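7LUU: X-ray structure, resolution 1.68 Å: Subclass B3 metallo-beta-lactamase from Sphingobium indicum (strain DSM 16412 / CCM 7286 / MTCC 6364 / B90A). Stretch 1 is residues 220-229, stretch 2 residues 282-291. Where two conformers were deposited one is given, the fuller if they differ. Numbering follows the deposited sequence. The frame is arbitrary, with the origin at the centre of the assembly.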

# COMPACT_ATOMS: atom_id res chain seq x y z
N ILE A 220 4.44 13.10 -5.18
CA ILE A 220 4.42 12.16 -4.06
C ILE A 220 4.27 10.74 -4.63
O ILE A 220 3.48 10.48 -5.56
CB ILE A 220 3.24 12.46 -3.11
CG1 ILE A 220 3.40 13.92 -2.58
CG2 ILE A 220 3.23 11.50 -1.97
CD1 ILE A 220 2.23 14.26 -1.56
N VAL A 221 4.99 9.79 -4.02
CA VAL A 221 4.87 8.39 -4.37
C VAL A 221 4.49 7.64 -3.11
O VAL A 221 5.23 7.70 -2.13
CB VAL A 221 6.21 7.85 -4.89
CG1 VAL A 221 6.13 6.33 -5.16
CG2 VAL A 221 6.53 8.58 -6.21
N PHE A 222 3.39 6.85 -3.17
CA PHE A 222 3.05 5.93 -2.08
C PHE A 222 3.43 4.56 -2.60
O PHE A 222 2.74 4.02 -3.49
CB PHE A 222 1.56 6.04 -1.75
CG PHE A 222 1.16 5.28 -0.46
CD1 PHE A 222 1.33 3.91 -0.39
CD2 PHE A 222 0.70 5.98 0.68
CE1 PHE A 222 0.95 3.22 0.73
CE2 PHE A 222 0.29 5.28 1.81
CZ PHE A 222 0.42 3.91 1.85
N ALA A 223 4.57 4.05 -2.12
CA ALA A 223 5.19 2.83 -2.68
C ALA A 223 4.67 1.60 -2.00
O ALA A 223 4.57 1.55 -0.77
CB ALA A 223 6.73 2.89 -2.49
N SER A 224 4.26 0.59 -2.80
CA SER A 224 4.01 -0.71 -2.20
C SER A 224 5.29 -1.28 -1.64
O SER A 224 6.41 -0.88 -2.02
CB SER A 224 3.46 -1.71 -3.23
OG SER A 224 4.54 -2.09 -4.13
N SER A 225 5.12 -2.15 -0.63
CA SER A 225 6.25 -2.97 -0.21
C SER A 225 6.92 -3.60 -1.41
O SER A 225 6.26 -4.12 -2.30
CB SER A 225 5.77 -4.04 0.74
OG SER A 225 6.88 -4.87 1.12
N LEU A 226 8.27 -3.60 -1.38
CA LEU A 226 9.10 -4.39 -2.28
C LEU A 226 9.89 -5.43 -1.48
O LEU A 226 10.99 -5.80 -1.88
CB LEU A 226 10.05 -3.47 -3.07
CG LEU A 226 9.38 -2.46 -4.04
CD1 LEU A 226 10.43 -1.51 -4.68
CD2 LEU A 226 8.55 -3.17 -5.14
N ASN A 227 9.37 -5.92 -0.34
CA ASN A 227 10.21 -6.80 0.49
C ASN A 227 10.09 -8.24 -0.01
O ASN A 227 8.98 -8.76 -0.11
CB ASN A 227 9.79 -6.73 1.93
CG ASN A 227 10.03 -5.39 2.48
OD1 ASN A 227 11.02 -4.72 2.10
ND2 ASN A 227 9.15 -4.95 3.37
N PRO A 228 11.18 -8.88 -0.35
CA PRO A 228 11.10 -10.26 -0.81
C PRO A 228 10.98 -11.20 0.39
O PRO A 228 11.98 -11.73 0.87
CB PRO A 228 12.40 -10.47 -1.61
CG PRO A 228 13.38 -9.49 -0.98
CD PRO A 228 12.53 -8.29 -0.40
N VAL A 229 9.78 -11.43 0.83
CA VAL A 229 9.55 -12.35 1.93
C VAL A 229 8.55 -13.41 1.50
O VAL A 229 7.80 -13.25 0.52
CB VAL A 229 9.09 -11.62 3.20
CG1 VAL A 229 10.23 -10.79 3.70
CG2 VAL A 229 7.92 -10.78 2.87
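Stretch 2 (282-291) ACRSYAERSR

Residues 282-291 form one helical stretch, which continues later in the chain, and it lies along the end of the strand 220-223 and the loop that follows. Both segments run the same general way: Cys 283, near the start of the helical stretch, is level with Val 221, their CA atoms 8.0 Å apart, while Ser 290, two turns further on, is level with Leu 226, with CA atoms 5.8 Å apart. The backbones thus draw closer as the strand gives way to loop. The helix is held by regular i to i+4 bonds, from Tyr 286 N to Ala 282 O (3.0 Å) through Arg 291 N to Ala 287 O (2.8 Å). The residues that meet stretch 1, Cys 283, Tyr 286, Ala 287, Arg 289 and Ser 290, recur at the three- and four-residue spacing that gathers side chains on one side of a helix.

The apolar contacts follow the alternation of the strand. Val 221 and Ala 223 point their CA-to-CB bonds toward the helix, whereas the intervening Phe 222 is out of its reach. Val 221 CB packs on Cys 283 SG at 3.8 Å; the cysteine is also bonded covalently to a group elsewhere in the structure. Further along, Tyr 286 leaves the helix sideways, but with chi1 in the t well its ring reaches across to the strand end and the loop. Ala 223 CB comes within 3.6 Å of Tyr 286 CE2, a small methyl that lets the aromatic ring lie close to the backbone. Leu 226 CD1 meets the same atom, Tyr 286 CE2, at 3.7 Å. Its branched, flexible side chain also extends to the helix backbone, with CD1 4.4 Å from Ala 287 CA, where the neighbouring side chain is only a methyl.

Polar side chains of the helix bind the loop, whose carbonyls are not all used up by regular pairing. Tyr 286 suits its place doubly: the ring packs against carbon, while the hydroxyl at its tip donates to Ser 224 O at 2.8 Å, the acceptor lying at the ring edge, near its plane. Ser 290 points toward the loop where the backbones are close, so its short side chain suffices for Ser 290 OG to donate to Leu 226 O at 2.7 Å. Arg 289 starts sideways and needs its length: a largely extended chain carries NH2 to Asn 227 OD1 at 2.7 Å, near the guanidinium plane, with an N-H...acceptor angle of 163°, so the bond is nearly straight. Within the loop, Asn 227 N donates to Ser 225 OG at 3.1 Å, a link that helps brace the turn.

One water completes the polar network. It accepts from Leu 226 N at 2.9 Å and donates to Asn 227 OD1 at 2.8 Å; a weak bond of 3.2 Å runs from it to Tyr 286 OH. The water thereby joins the loop backbone to two side chains that already bridge the stretches.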

# COMPACT_ATOMS: atom_id res chain seq x y z
N ALA A 282 15.03 9.49 -3.46
CA ALA A 282 14.38 8.65 -2.43
C ALA A 282 13.86 7.34 -2.99
O ALA A 282 14.03 6.25 -2.40
CB ALA A 282 13.24 9.43 -1.77
N CYS A 283 13.14 7.42 -4.13
CA CYS A 283 12.58 6.20 -4.67
C CYS A 283 13.67 5.28 -5.19
O CYS A 283 13.53 4.06 -5.11
CB CYS A 283 11.60 6.52 -5.80
SG CYS A 283 9.99 7.19 -5.18
N ARG A 284 14.72 5.85 -5.76
CA ARG A 284 15.83 5.02 -6.23
C ARG A 284 16.49 4.27 -5.08
O ARG A 284 16.79 3.08 -5.20
CB ARG A 284 16.84 5.86 -7.02
CG ARG A 284 16.31 6.12 -8.45
CD ARG A 284 17.32 6.93 -9.31
NE ARG A 284 17.44 8.33 -8.88
CZ ARG A 284 16.57 9.31 -9.18
NH1 ARG A 284 15.43 9.10 -9.91
NH2 ARG A 284 16.85 10.54 -8.71
N SER A 285 16.70 4.94 -3.94
CA SER A 285 17.27 4.27 -2.76
C SER A 285 16.37 3.17 -2.25
O SER A 285 16.86 2.11 -1.80
CB SER A 285 17.55 5.29 -1.66
OG SER A 285 18.60 6.14 -2.14
N TYR A 286 15.08 3.43 -2.23
CA TYR A 286 14.12 2.43 -1.79
C TYR A 286 14.23 1.18 -2.64
O TYR A 286 14.20 0.06 -2.14
CB TYR A 286 12.72 3.04 -1.86
CG TYR A 286 11.53 2.19 -1.40
CD1 TYR A 286 11.30 1.97 -0.05
CD2 TYR A 286 10.69 1.58 -2.34
CE1 TYR A 286 10.18 1.23 0.37
CE2 TYR A 286 9.58 0.83 -1.94
CZ TYR A 286 9.36 0.64 -0.60
OH TYR A 286 8.25 -0.02 -0.16
N ALA A 287 14.28 1.36 -3.97
CA ALA A 287 14.43 0.21 -4.87
C ALA A 287 15.75 -0.50 -4.63
O ALA A 287 15.80 -1.73 -4.64
CB ALA A 287 14.35 0.66 -6.31
N GLU A 288 16.85 0.25 -4.44
CA GLU A 288 18.14 -0.41 -4.22
C GLU A 288 18.14 -1.24 -2.95
O GLU A 288 18.77 -2.32 -2.92
CB GLU A 288 19.27 0.62 -4.15
CG GLU A 288 20.65 -0.08 -4.03
CD GLU A 288 20.94 -1.06 -5.19
OE1 GLU A 288 20.63 -0.76 -6.38
OE2 GLU A 288 21.46 -2.16 -4.89
N ARG A 289 17.48 -0.74 -1.89
CA ARG A 289 17.30 -1.55 -0.65
C ARG A 289 16.67 -2.90 -0.95
O ARG A 289 17.17 -3.96 -0.48
CB ARG A 289 16.48 -0.78 0.41
CG ARG A 289 15.89 -1.67 1.60
CD ARG A 289 14.97 -0.92 2.58
NE ARG A 289 14.67 -1.80 3.74
CZ ARG A 289 13.70 -2.73 3.73
NH1 ARG A 289 13.50 -3.55 4.75
NH2 ARG A 289 12.90 -2.83 2.66
N SER A 290 15.57 -2.88 -1.75
CA SER A 290 14.90 -4.12 -2.13
C SER A 290 15.82 -5.00 -2.97
O SER A 290 15.92 -6.20 -2.74
CB SER A 290 13.62 -3.80 -2.90
OG SER A 290 13.04 -5.01 -3.38
N ARG A 291 16.48 -4.40 -3.95
CA ARG A 291 17.37 -5.19 -4.80
C ARG A 291 18.39 -5.92 -3.96
O ARG A 291 18.69 -7.11 -4.22
CB ARG A 291 18.06 -4.30 -5.83
CG ARG A 291 18.82 -5.12 -6.89
CD ARG A 291 19.68 -4.17 -7.73
NE ARG A 291 18.89 -3.17 -8.48
CZ ARG A 291 18.31 -3.38 -9.66
NH1 ARG A 291 17.66 -2.38 -10.26
NH2 ARG A 291 18.37 -4.59 -10.25
O HOH W 1 9.99 -2.55 0.67